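Local coordinates for hydrogenase expression/formation protein HypE (Desulfovibrio vulgaris subsp. vulgaris, PDB 2Z1U) that binds ATP and magnesium and probably takes part in the maturation of hydrogenases, at residues A[248-252]-A[253-257]. Numbering follows the deposited sequence.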
# COMPACT_ATOMS: atom_id res chain seq x y z
N VAL A 248 13.50 -29.84 -11.76
CA VAL A 248 13.46 -28.40 -11.45
C VAL A 248 14.43 -27.69 -12.40
O VAL A 248 15.62 -27.98 -12.37
CB VAL A 248 13.81 -28.07 -9.97
CG1 VAL A 248 13.61 -26.58 -9.67
CG2 VAL A 248 12.96 -28.91 -9.03
N PRO A 249 13.91 -26.80 -13.28
CA PRO A 249 14.77 -26.14 -14.26
C PRO A 249 15.59 -25.02 -13.64
O PRO A 249 15.07 -24.17 -12.93
CB PRO A 249 13.76 -25.58 -15.30
CG PRO A 249 12.52 -25.34 -14.53
CD PRO A 249 12.50 -26.36 -13.38
N VAL A 250 16.89 -25.05 -13.88
CA VAL A 250 17.81 -24.01 -13.41
C VAL A 250 18.81 -23.91 -14.54
O VAL A 250 19.41 -24.92 -14.93
CB VAL A 250 18.56 -24.40 -12.07
CG1 VAL A 250 19.50 -23.28 -11.61
CG2 VAL A 250 17.58 -24.71 -10.93
N ARG A 251 18.94 -22.71 -15.11
CA ARG A 251 19.84 -22.47 -16.26
C ARG A 251 21.27 -22.78 -15.85
O ARG A 251 21.66 -22.49 -14.72
CB ARG A 251 19.75 -21.00 -16.69
CG ARG A 251 18.43 -20.60 -17.30
CD ARG A 251 18.33 -19.09 -17.48
NE ARG A 251 17.78 -18.80 -18.79
CZ ARG A 251 16.49 -18.60 -19.05
NH1 ARG A 251 15.58 -18.61 -18.08
NH2 ARG A 251 16.12 -18.37 -20.31
N GLU A 252 22.04 -23.39 -16.76
CA GLU A 252 23.45 -23.72 -16.51
C GLU A 252 24.21 -22.53 -15.92
O GLU A 252 24.93 -22.66 -14.94
CB GLU A 252 24.12 -24.22 -17.80
CG GLU A 252 25.46 -24.92 -17.61
CD GLU A 252 26.12 -25.29 -18.94
OE1 GLU A 252 25.49 -25.07 -20.00
OE2 GLU A 252 27.26 -25.80 -18.93
N SER A 253 24.01 -21.36 -16.54
CA SER A 253 24.64 -20.11 -16.12
C SER A 253 24.21 -19.67 -14.72
O SER A 253 25.00 -19.08 -13.98
CB SER A 253 24.30 -19.02 -17.12
OG SER A 253 22.90 -18.77 -17.09
N VAL A 254 22.96 -19.97 -14.36
CA VAL A 254 22.44 -19.69 -13.01
C VAL A 254 23.03 -20.69 -11.99
O VAL A 254 23.50 -20.29 -10.93
CB VAL A 254 20.89 -19.68 -12.98
CG1 VAL A 254 20.37 -19.65 -11.54
CG2 VAL A 254 20.34 -18.48 -13.78
N ARG A 255 23.03 -21.98 -12.34
CA ARG A 255 23.67 -23.01 -11.51
C ARG A 255 25.12 -22.65 -11.21
O ARG A 255 25.55 -22.69 -10.05
CB ARG A 255 23.63 -24.39 -12.18
CG ARG A 255 22.29 -25.09 -12.09
CD ARG A 255 22.39 -26.60 -12.30
NE ARG A 255 21.05 -27.21 -12.36
CZ ARG A 255 20.34 -27.55 -11.29
NH1 ARG A 255 20.81 -27.36 -10.06
NH2 ARG A 255 19.13 -28.09 -11.45
N ASN A 256 25.85 -22.28 -12.27
CA ASN A 256 27.27 -21.91 -12.16
C ASN A 256 27.50 -20.63 -11.35
O ASN A 256 28.45 -20.55 -10.57
CB ASN A 256 27.91 -21.82 -13.54
CG ASN A 256 28.03 -23.17 -14.22
OD1 ASN A 256 28.11 -24.22 -13.56
ND2 ASN A 256 28.04 -23.16 -15.56
N GLY A 257 26.63 -19.65 -11.54
CA GLY A 257 26.70 -18.42 -10.76
C GLY A 257 26.36 -18.67 -9.31
O GLY A 257 26.94 -18.05 -8.42
O HOH W 1 17.35 -28.56 -9.53
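V250 CG1 packs tightly in the angle between two side chains of the first helical turn, meeting R255 CG at 3.4 Å and V254 CG1 at 3.7 Å. With CG1 anti to the backbone N (chi1 -179°), V250 sets this methyl against the helix, while CB lies against one face of the R255 guanidinium, towards its rim. The R255 chain runs extended from CG to NE, across V250 at about a right angle. A water in the guanidinium plane accepts from NH2 at 2.7 Å, but its bond on to V248 O is weak. In the backbone, R251 O takes a nearly straight bond from R255 N (2.8 Å, N-H...O 171°) and a weak one from V254 N. E252 O receives N256 N at 2.8 Å, and on this exposed, looser side the E252 and N256 side chains merely run alongside each other, carboxylate and amide planes 61° apart. S253 OG turns elsewhere, hydrogen-bonding D193, to which R251 NE makes a long, weak ion pair. The arrangement is a helix N-terminus, R251 its N-cap, with a valine of the loop from strand 240-244 packed on the first turn of helix 252-260 in the AIR synthase-related C-terminal domain.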